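Local coordinates for protein nitrite oxidoreductase subunit A (Kuenenia stuttgartiensis, PDB 7B04) that is a molybdopterin oxidoreductase-type subunit that carries two MD1 groups, a molybdenum atom and an iron/sulfur cluster, at residues A522-E527 with G558-A563; T288-M293 with N710-P715; Q276-P281 with H534-N539. All coordinates share one frame; numbering follows the deposited sequence.

Contact 1 of 3, residues A522-E527 with G558-A563. With MD1 (phosphoric acid 4-(2-amino-4-oxo-3,4,5,6,-tetrahydro-pteridin-6-yl)-2-hydroxy-3,4-dimercapto-but-3-en-yl ester guanylate ester), chain C.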
loop_
_atom_site.group_PDB
_atom_site.type_symbol
_atom_site.label_atom_id
_atom_site.label_comp_id
_atom_site.label_asym_id
_atom_site.label_seq_id
_atom_site.Cartn_x
_atom_site.Cartn_y
_atom_site.Cartn_z
ATOM N N ALA B 522 -19.108 18.937 1.690
ATOM C CA ALA B 522 -17.804 18.983 1.047
ATOM C C ALA B 522 -17.755 17.964 -0.077
ATOM O O ALA B 522 -18.171 16.813 0.093
ATOM C CB ALA B 522 -16.675 18.704 2.047
ATOM N N ILE B 523 -17.262 18.405 -1.231
ATOM C CA ILE B 523 -17.066 17.553 -2.395
ATOM C C ILE B 523 -15.571 17.338 -2.549
ATOM O O ILE B 523 -14.806 18.304 -2.662
ATOM C CB ILE B 523 -17.670 18.167 -3.667
ATOM C CG1 ILE B 523 -19.155 18.449 -3.461
ATOM C CG2 ILE B 523 -17.468 17.232 -4.842
ATOM C CD1 ILE B 523 -19.775 19.304 -4.538
ATOM N N HIS B 524 -15.155 16.080 -2.552
ATOM C CA HIS B 524 -13.753 15.723 -2.687
ATOM C C HIS B 524 -13.554 14.902 -3.947
ATOM O O HIS B 524 -14.356 14.013 -4.262
ATOM C CB HIS B 524 -13.255 14.964 -1.463
ATOM C CG HIS B 524 -13.130 15.825 -0.247
ATOM N ND1 HIS B 524 -11.962 16.465 0.102
ATOM C CD2 HIS B 524 -14.048 16.200 0.671
ATOM C CE1 HIS B 524 -12.156 17.165 1.205
ATOM N NE2 HIS B 524 -13.415 17.021 1.572
ATOM N N TYR B 525 -12.472 15.206 -4.657
ATOM C CA TYR B 525 -12.175 14.556 -5.920
ATOM C C TYR B 525 -10.675 14.451 -6.097
ATOM O O TYR B 525 -9.892 15.036 -5.347
ATOM C CB TYR B 525 -12.766 15.309 -7.110
ATOM C CG TYR B 525 -12.726 16.812 -7.035
ATOM C CD1 TYR B 525 -13.699 17.511 -6.339
ATOM C CD2 TYR B 525 -11.749 17.538 -7.706
ATOM C CE1 TYR B 525 -13.682 18.878 -6.282
ATOM C CE2 TYR B 525 -11.730 18.919 -7.657
ATOM C CZ TYR B 525 -12.698 19.579 -6.944
ATOM O OH TYR B 525 -12.674 20.948 -6.898
ATOM N N GLY B 526 -10.289 13.699 -7.105
ATOM C CA GLY B 526 -8.890 13.484 -7.416
ATOM C C GLY B 526 -8.727 13.152 -8.869
ATOM O O GLY B 526 -9.508 13.592 -9.719
ATOM N N GLU B 527 -7.711 12.355 -9.155
ATOM C CA GLU B 527 -7.324 12.033 -10.517
ATOM C C GLU B 527 -8.117 10.875 -11.096
ATOM O O GLU B 527 -7.837 10.447 -12.219
ATOM C CB GLU B 527 -5.821 11.769 -10.562
ATOM C CG GLU B 527 -5.028 13.053 -10.358
ATOM C CD GLU B 527 -5.068 13.544 -8.923
ATOM O OE1 GLU B 527 -4.884 12.719 -8.010
ATOM O OE2 GLU B 527 -5.324 14.747 -8.704
ATOM N N GLY B 558 -16.481 22.969 1.305
ATOM C CA GLY B 558 -15.628 23.270 0.175
ATOM C C GLY B 558 -15.694 22.194 -0.894
ATOM O O GLY B 558 -16.302 21.136 -0.731
ATOM N N SER B 559 -15.046 22.496 -2.014
ATOM C CA SER B 559 -14.852 21.540 -3.094
ATOM C C SER B 559 -13.357 21.439 -3.352
ATOM O O SER B 559 -12.720 22.429 -3.729
ATOM C CB SER B 559 -15.620 21.977 -4.342
ATOM O OG SER B 559 -15.381 21.117 -5.438
ATOM N N HIS B 560 -12.800 20.246 -3.151
ATOM C CA HIS B 560 -11.359 20.077 -3.040
ATOM C C HIS B 560 -10.866 18.932 -3.910
ATOM O O HIS B 560 -11.552 17.917 -4.069
ATOM C CB HIS B 560 -10.954 19.831 -1.582
ATOM C CG HIS B 560 -11.495 20.850 -0.629
ATOM N ND1 HIS B 560 -11.038 22.150 -0.591
ATOM C CD2 HIS B 560 -12.463 20.763 0.316
ATOM C CE1 HIS B 560 -11.699 22.820 0.336
ATOM N NE2 HIS B 560 -12.567 22.001 0.903
ATOM N N THR B 561 -9.671 19.106 -4.469
ATOM C CA THR B 561 -8.972 18.057 -5.193
ATOM C C THR B 561 -7.803 17.547 -4.359
ATOM O O THR B 561 -7.259 18.266 -3.516
ATOM C CB THR B 561 -8.462 18.551 -6.554
ATOM O OG1 THR B 561 -7.972 17.439 -7.314
ATOM C CG2 THR B 561 -7.346 19.564 -6.378
ATOM N N TRP B 562 -7.432 16.292 -4.593
ATOM C CA TRP B 562 -6.344 15.656 -3.868
ATOM C C TRP B 562 -5.346 15.071 -4.850
ATOM O O TRP B 562 -5.725 14.554 -5.905
ATOM C CB TRP B 562 -6.856 14.565 -2.935
ATOM C CG TRP B 562 -7.689 15.113 -1.847
ATOM C CD1 TRP B 562 -9.037 15.002 -1.716
ATOM C CD2 TRP B 562 -7.237 15.886 -0.730
ATOM N NE1 TRP B 562 -9.454 15.649 -0.582
ATOM C CE2 TRP B 562 -8.368 16.203 0.041
ATOM C CE3 TRP B 562 -5.983 16.337 -0.305
ATOM C CZ2 TRP B 562 -8.289 16.948 1.213
ATOM C CZ3 TRP B 562 -5.906 17.078 0.858
ATOM C CH2 TRP B 562 -7.052 17.376 1.603
ATOM N N ALA B 563 -4.073 15.152 -4.491
ATOM C CA ALA B 563 -3.003 14.790 -5.402
ATOM C C ALA B 563 -1.763 14.470 -4.572
ATOM O O ALA B 563 -1.860 14.217 -3.366
ATOM C CB ALA B 563 -2.768 15.926 -6.408
HETATM P PB MD1 C . -6.571 9.287 -6.734
HETATM O O3B MD1 C . -6.607 8.722 -8.280
HETATM O O1B MD1 C . -7.474 8.443 -5.867
HETATM O O2B MD1 C . -7.047 10.719 -6.713
HETATM O O3A MD1 C . -5.019 9.201 -6.178
HETATM C C10 MD1 C . -4.024 10.034 -6.709
HETATM C C11 MD1 C . -3.015 10.395 -5.581
HETATM O O11 MD1 C . -2.938 9.094 -4.647
HETATM C C12 MD1 C . -1.876 10.850 -6.123
HETATM S S12 MD1 C . -1.971 11.883 -7.614
HETATM C C13 MD1 C . -0.435 10.639 -5.589
HETATM S S13 MD1 C . 0.894 11.408 -6.556
HETATM C C14 MD1 C . -0.052 9.853 -4.448
HETATM N N15 MD1 C . -0.409 8.347 -4.871
HETATM C C16 MD1 C . -0.429 7.459 -3.782
HETATM C C15 MD1 C . 0.104 6.074 -3.876
HETATM O O14 MD1 C . 0.574 5.681 -4.890
HETATM N N17 MD1 C . 0.041 5.190 -2.680
HETATM C C17 MD1 C . -0.575 5.706 -1.359
HETATM N N16 MD1 C . -0.631 4.837 -0.199
HETATM N N18 MD1 C . -1.119 7.113 -1.263
HETATM C C20 MD1 C . -1.063 7.983 -2.410
HETATM N N8 MD1 C . -1.559 9.300 -2.376
HETATM C C7 MD1 C . -0.555 10.317 -3.106
HETATM P PA MD1 C . -7.345 7.325 -8.752
HETATM O O1A MD1 C . -6.796 6.935 -10.101
HETATM O O2A MD1 C . -7.035 6.251 -7.738
HETATM O "O5'" MD1 C . -8.979 7.504 -8.872
HETATM C "C5'" MD1 C . -9.766 7.365 -7.727
HETATM C "C4'" MD1 C . -11.140 6.687 -8.063
HETATM O "O4'" MD1 C . -11.895 7.427 -9.212
HETATM C "C1'" MD1 C . -12.402 6.258 -10.102
HETATM N N9 MD1 C . -12.693 6.702 -11.491
HETATM C C4 MD1 C . -13.722 7.511 -11.721
HETATM N N3 MD1 C . -14.730 8.127 -10.811
HETATM C C2 MD1 C . -15.771 8.998 -11.354
HETATM N N2 MD1 C . -16.750 9.598 -10.466
HETATM N N1 MD1 C . -15.823 9.262 -12.771
HETATM C C6 MD1 C . -14.854 8.666 -13.638
HETATM O O6 MD1 C . -14.890 8.879 -14.802
HETATM C C5 MD1 C . -13.766 7.752 -13.060
HETATM N N7 MD1 C . -12.764 7.088 -13.629
HETATM C C8 MD1 C . -12.091 6.429 -12.664
HETATM C "C2'" MD1 C . -11.411 5.462 -10.068
HETATM O "O2'" MD1 C . -11.809 4.122 -10.478
HETATM C "C3'" MD1 C . -10.963 5.485 -8.470
HETATM O "O3'" MD1 C . -11.818 4.590 -7.701
#
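The carbonyl oxygen of His560 is held by two groups of the facing strand: Tyr525 N donates to it at 2.9 Å, nearly in line with the carbonyl, and the CA-H of His524 makes a weaker CA-H...O contact. The same oxygen sits over the centre of one face of the Tyr525 ring. In that side chain chi1 of 38° sets CG in the crowded position between backbone N and carbonyl carbon. Ile523 O accepts from His560 N at 2.8 Å, while Ile523 N donates to Gly558 O and Trp562 N to Tyr525 O. These four backbone bonds, with strand axes only 10° apart in direction, define a parallel pair; strand 558-561 is an edge strand of a five-stranded parallel sheet as counted within this chain.

The two sheet faces differ. On one, His524, His560 and, next along the chain, Trp562 form an aromatic cluster. Trp562 NE1 donates to His524 ND1 at 2.7 Å, and the two rings meet rim to rim with planes nearly parallel, 8° apart. His560 lies alongside His524, while its ND1 bonds Ser289 OG and its NE2 bonds Ser557 O. On the other face the Tyr525 ring reaches Ser559 OG in plane at its edge and Thr561 CB at 3.5 Å from CE2. Its hydroxyl bonds His280 NE2, and Ser559 OG bonds Tyr542 O.

Glu527 N donates to MD1 O2B at 3.0 Å, so the backbone N-H of this residue, just after the strand, binds a phosphate oxygen of the ligand. Because ND1 of His524 serves as acceptor from the indole, a neutral His524 would be expected to carry its proton on NE2.

Contact 2 of 3, residues T288-M293 with N710-P715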
loop_
_atom_site.group_PDB
_atom_site.type_symbol
_atom_site.label_atom_id
_atom_site.label_comp_id
_atom_site.label_asym_id
_atom_site.label_seq_id
_atom_site.Cartn_x
_atom_site.Cartn_y
_atom_site.Cartn_z
ATOM N N THR B 288 -4.624 25.183 -6.241
ATOM C CA THR B 288 -5.358 24.009 -5.784
ATOM C C THR B 288 -6.111 24.355 -4.509
ATOM O O THR B 288 -5.542 24.963 -3.598
ATOM C CB THR B 288 -4.420 22.819 -5.548
ATOM O OG1 THR B 288 -4.091 22.212 -6.803
ATOM C CG2 THR B 288 -5.087 21.777 -4.659
ATOM N N SER B 289 -7.383 23.969 -4.450
ATOM C CA SER B 289 -8.170 24.064 -3.226
ATOM C C SER B 289 -8.112 22.722 -2.503
ATOM O O SER B 289 -8.728 21.746 -2.941
ATOM C CB SER B 289 -9.610 24.455 -3.546
ATOM O OG SER B 289 -10.418 24.448 -2.381
ATOM N N ASP B 290 -7.345 22.665 -1.412
ATOM C CA ASP B 290 -7.248 21.479 -0.570
ATOM C C ASP B 290 -7.258 21.922 0.890
ATOM O O ASP B 290 -7.255 23.119 1.191
ATOM C CB ASP B 290 -6.003 20.654 -0.913
ATOM C CG ASP B 290 -4.729 21.470 -0.864
ATOM O OD1 ASP B 290 -4.802 22.691 -0.603
ATOM O OD2 ASP B 290 -3.651 20.887 -1.094
ATOM N N VAL B 291 -7.253 20.954 1.807
ATOM C CA VAL B 291 -7.432 21.231 3.229
ATOM C C VAL B 291 -6.466 20.398 4.061
ATOM O O VAL B 291 -5.979 19.351 3.625
ATOM C CB VAL B 291 -8.878 20.951 3.701
ATOM C CG1 VAL B 291 -9.863 21.866 3.003
ATOM C CG2 VAL B 291 -9.243 19.490 3.471
ATOM N N ASP B 292 -6.174 20.888 5.267
ATOM C CA ASP B 292 -5.612 20.016 6.290
ATOM C C ASP B 292 -6.685 19.000 6.652
ATOM O O ASP B 292 -7.748 19.372 7.162
ATOM C CB ASP B 292 -5.177 20.806 7.526
ATOM C CG ASP B 292 -4.011 21.727 7.252
ATOM O OD1 ASP B 292 -3.196 21.412 6.360
ATOM O OD2 ASP B 292 -3.908 22.768 7.933
ATOM N N MET B 293 -6.412 17.719 6.409
ATOM C CA MET B 293 -7.463 16.708 6.431
ATOM C C MET B 293 -8.075 16.468 7.806
ATOM O O MET B 293 -9.034 15.708 7.899
ATOM C CB MET B 293 -6.958 15.400 5.822
ATOM C CG MET B 293 -6.167 15.627 4.547
ATOM S SD MET B 293 -5.699 14.116 3.687
ATOM C CE MET B 293 -7.302 13.350 3.456
ATOM N N ASN B 710 7.479 20.022 3.427
ATOM C CA ASN B 710 6.161 20.409 3.909
ATOM C C ASN B 710 5.138 19.531 3.207
ATOM O O ASN B 710 5.486 18.659 2.404
ATOM C CB ASN B 710 5.850 21.886 3.623
ATOM C CG ASN B 710 6.963 22.822 4.042
ATOM O OD1 ASN B 710 7.514 22.711 5.135
ATOM N ND2 ASN B 710 7.296 23.763 3.167
ATOM N N SER B 711 3.866 19.739 3.529
ATOM C CA SER B 711 2.802 18.990 2.879
ATOM C C SER B 711 1.606 19.899 2.645
ATOM O O SER B 711 1.499 20.988 3.216
ATOM C CB SER B 711 2.395 17.761 3.696
ATOM O OG SER B 711 1.284 17.102 3.116
ATOM N N CYS B 712 0.709 19.432 1.783
ATOM C CA CYS B 712 -0.543 20.114 1.498
ATOM C C CYS B 712 -1.731 19.478 2.204
ATOM O O CYS B 712 -2.844 20.006 2.115
ATOM C CB CYS B 712 -0.789 20.146 -0.012
ATOM S SG CYS B 712 -0.994 18.517 -0.760
ATOM N N SER B 713 -1.502 18.323 2.828
ATOM C CA SER B 713 -2.582 17.617 3.550
ATOM C C SER B 713 -2.398 17.753 5.057
ATOM O O SER B 713 -3.269 17.322 5.794
ATOM C CB SER B 713 -2.647 16.197 3.143
ATOM O OG SER B 713 -1.386 15.602 3.281
ATOM N N ASN B 714 -1.289 18.335 5.485
ATOM C CA ASN B 714 -1.023 18.501 6.934
ATOM C C ASN B 714 -0.259 19.804 7.156
ATOM O O ASN B 714 0.506 20.202 6.294
ATOM C CB ASN B 714 -0.348 17.274 7.535
ATOM C CG ASN B 714 1.038 17.077 6.994
ATOM O OD1 ASN B 714 1.738 18.031 6.778
ATOM N ND2 ASN B 714 1.443 15.852 6.768
ATOM N N PRO B 715 -0.411 20.461 8.311
ATOM C CA PRO B 715 0.248 21.722 8.553
ATOM C C PRO B 715 1.678 21.607 9.067
ATOM O O PRO B 715 2.246 22.581 9.344
ATOM C CB PRO B 715 -0.608 22.280 9.683
ATOM C CG PRO B 715 -1.043 21.072 10.439
ATOM C CD PRO B 715 -1.302 20.044 9.372
#
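Two irregular loops meet here in the buried interior, Asp290 to Met293 lying against Cys712 to Pro715, with no regular helix or strand within either segment. Segment 288-293 belongs to the loop between helix 280-283 and strand 301-304; segment 710-715 joins strands 707-709 and 716-720. The second loop is shaped by an ST turn: Ser711 OG accepts from Ser713 N at 3.1 Å with an almost straight N-H...O angle of 170°, and it also bonds Thr72 O. This turn precedes the carbonyl that the other loop uses.

That carbonyl is Ser713 O, which accepts from Met293 N at 3.2 Å. The N-H points well at the oxygen, although the donor stands 34° out of the carbonyl plane. Backbone approach is closest at Asp292 and Ser713, whose CA atoms are 4.7 Å apart.

Asp290 points toward the second loop, and the carboxylate of Asp292 reaches it as well, yet both find polar partners beyond it. Asp290 directs OD2 at the CB and SG side of Cys712; that oxygen bonds Tyr566 OH, while OD1 makes salt bridges with Arg808 and Lys567, so the carboxylate is well satisfied despite its burial. The carboxylate of Asp292 crosses the Pro715 ring, with Asp292 OD2 3.8 Å from Pro715 CB. Asp292 OD1 lies 3.4 Å from Asn714 C; OD2 also accepts from Arg808 N. Arg808 thus serves both acids, through its side chain for one and its backbone for the other.

Apolar contact is made by Met293. Its SD, anti to CA (chi2 -174°), is carried out alongside the other loop, where it rests 3.7 Å from Ser713 CB, with Met293 CG 3.8 Å from that same carbon.

Contact 3 of 3, residues Q276-P281 with H534-N539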
loop_
_atom_site.group_PDB
_atom_site.type_symbol
_atom_site.label_atom_id
_atom_site.label_comp_id
_atom_site.label_asym_id
_atom_site.label_seq_id
_atom_site.Cartn_x
_atom_site.Cartn_y
_atom_site.Cartn_z
ATOM N N GLN B 276 -3.021 18.392 -10.953
ATOM C CA GLN B 276 -3.712 19.693 -10.765
ATOM C C GLN B 276 -5.178 19.556 -11.145
ATOM O O GLN B 276 -5.442 18.789 -12.032
ATOM C CB GLN B 276 -3.031 20.745 -11.643
ATOM C CG GLN B 276 -3.906 21.911 -12.079
ATOM C CD GLN B 276 -3.286 23.283 -12.097
ATOM O OE1 GLN B 276 -3.296 24.002 -11.113
ATOM N NE2 GLN B 276 -2.805 23.687 -13.252
ATOM N N ALA B 277 -6.100 20.217 -10.452
ATOM C CA ALA B 277 -7.471 20.211 -10.983
ATOM C C ALA B 277 -7.567 21.422 -11.917
ATOM O O ALA B 277 -7.710 22.514 -11.425
ATOM C CB ALA B 277 -8.433 20.317 -9.850
ATOM N N PRO B 278 -7.632 21.260 -13.251
ATOM C CA PRO B 278 -7.550 22.392 -14.191
ATOM C C PRO B 278 -8.655 23.423 -14.037
ATOM O O PRO B 278 -8.458 24.580 -14.429
ATOM C CB PRO B 278 -7.628 21.707 -15.562
ATOM C CG PRO B 278 -7.221 20.274 -15.270
ATOM C CD PRO B 278 -7.845 19.988 -13.966
ATOM N N GLY B 279 -9.803 23.042 -13.479
ATOM C CA GLY B 279 -10.894 23.992 -13.326
ATOM C C GLY B 279 -10.662 25.011 -12.234
ATOM O O GLY B 279 -11.311 26.058 -12.235
ATOM N N HIS B 280 -9.749 24.727 -11.303
ATOM C CA HIS B 280 -9.537 25.627 -10.172
ATOM C C HIS B 280 -9.028 27.011 -10.572
ATOM O O HIS B 280 -9.548 28.003 -10.029
ATOM C CB HIS B 280 -8.591 24.961 -9.167
ATOM C CG HIS B 280 -9.240 23.885 -8.356
ATOM N ND1 HIS B 280 -8.566 23.170 -7.390
ATOM C CD2 HIS B 280 -10.504 23.401 -8.370
ATOM C CE1 HIS B 280 -9.390 22.295 -6.840
ATOM N NE2 HIS B 280 -10.571 22.413 -7.419
ATOM N N PRO B 281 -8.054 27.168 -11.477
ATOM C CA PRO B 281 -7.714 28.527 -11.934
ATOM C C PRO B 281 -8.872 29.250 -12.598
ATOM O O PRO B 281 -8.886 30.486 -12.610
ATOM C CB PRO B 281 -6.558 28.293 -12.917
ATOM C CG PRO B 281 -5.955 27.010 -12.482
ATOM C CD PRO B 281 -7.106 26.171 -12.011
ATOM N N HIS B 534 -11.676 16.197 -20.170
ATOM C CA HIS B 534 -12.524 17.324 -19.791
ATOM C C HIS B 534 -12.568 17.501 -18.286
ATOM O O HIS B 534 -13.585 17.902 -17.708
ATOM C CB HIS B 534 -13.922 17.135 -20.374
ATOM C CG HIS B 534 -13.954 17.202 -21.868
ATOM N ND1 HIS B 534 -13.783 18.381 -22.563
ATOM C CD2 HIS B 534 -14.111 16.234 -22.800
ATOM C CE1 HIS B 534 -13.843 18.136 -23.859
ATOM N NE2 HIS B 534 -14.042 16.841 -24.030
ATOM N N ALA B 535 -11.459 17.156 -17.623
ATOM C CA ALA B 535 -11.337 17.413 -16.188
ATOM C C ALA B 535 -11.579 18.887 -15.866
ATOM O O ALA B 535 -12.200 19.217 -14.845
ATOM C CB ALA B 535 -9.956 16.960 -15.689
ATOM N N THR B 536 -11.114 19.778 -16.742
ATOM C CA THR B 536 -11.320 21.214 -16.559
ATOM C C THR B 536 -12.789 21.547 -16.357
ATOM O O THR B 536 -13.148 22.294 -15.438
ATOM C CB THR B 536 -10.786 21.976 -17.782
ATOM O OG1 THR B 536 -9.419 21.632 -18.013
ATOM C CG2 THR B 536 -10.881 23.486 -17.560
ATOM N N LEU B 537 -13.646 20.980 -17.195
ATOM C CA LEU B 537 -15.082 21.170 -17.043
ATOM C C LEU B 537 -15.588 20.503 -15.775
ATOM O O LEU B 537 -16.435 21.057 -15.062
ATOM C CB LEU B 537 -15.808 20.584 -18.255
ATOM C CG LEU B 537 -15.767 21.364 -19.556
ATOM C CD1 LEU B 537 -16.105 20.400 -20.676
ATOM C CD2 LEU B 537 -16.748 22.516 -19.498
ATOM N N MET B 538 -15.076 19.308 -15.485
ATOM C CA MET B 538 -15.509 18.563 -14.308
ATOM C C MET B 538 -15.206 19.326 -13.022
ATOM O O MET B 538 -16.055 19.421 -12.132
ATOM C CB MET B 538 -14.823 17.197 -14.287
ATOM C CG MET B 538 -15.648 16.078 -14.881
ATOM S SD MET B 538 -14.569 14.685 -15.293
ATOM C CE MET B 538 -15.658 13.287 -15.092
ATOM N N ASN B 539 -14.002 19.892 -12.912
ATOM C CA ASN B 539 -13.655 20.617 -11.696
ATOM C C ASN B 539 -14.509 21.867 -11.550
ATOM O O ASN B 539 -14.958 22.199 -10.446
ATOM C CB ASN B 539 -12.170 20.964 -11.699
ATOM C CG ASN B 539 -11.296 19.741 -11.821
ATOM O OD1 ASN B 539 -10.558 19.596 -12.784
ATOM N ND2 ASN B 539 -11.382 18.847 -10.843
#
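Ala535, in the first turn of helix 535-541 and directly after the N-cap residue His534, places its CB 4.1 Å from CD of Pro278, one methyl against the proline ring.

Thr536 comes next and covers another part of the same proline. Its OG1, beside the backbone N with chi1 -55°, faces CB and CG of Pro278, while its hydrogen-bonding partner lies outside the two segments, at His1068 NE2. The helix backbone also takes part here: Thr536 O is 3.5 Å from Gly279 CA, and the CA atoms of these two residues are 4.3 Å apart. Such a close approach of main chains is possible because glycine brings no side chain between them.

One helical turn after Ala535 comes Asn539, whose CA-CB bond points at the opposing loop. Its CB packs on Gly279, 3.7 Å from Gly279 CA, and more distantly on CD2 of His280. Asn539 CG lies 3.5 Å from Ala277 CB, so the amide group is set beside that methyl. Ala277 CB also sits over the centre of the His280 ring.

The receiving segment is held in shape by a backbone bond from His280 N to Ala277 O at 3.0 Å. With phi -61° and psi -24° at Pro278, and Gly279 in the same helical region, that bond identifies a type I beta turn, Ala277 to His280, leading into helix 280-283 and docked through its proline and glycine corner onto the N-terminal part of helix 535-541.

Contact 1 lies between the other two: its centre is about 11 Å from each of theirs, whereas the centres of contacts 2 and 3 are about 18 Å apart. Those two still touch, Ser289 N being 3.3 Å from His280 ND1. Toward contact 2, Thr561 N lies 3.2 Å from Ser289 O, a probable hydrogen bond that attaches the loop to edge strand 558-561. Toward contact 3, Tyr525 OH is 2.6 Å from His280 NE2. Proximity to the ligands falls from contact 1 to contact 2 to contact 3. Contact 1 touches MD1, and the Ala563 side chain is about 5 Å from the molybdenum atom; the side chains of Ser713 and Ala535 are about 8 and 10 Å from an MD1.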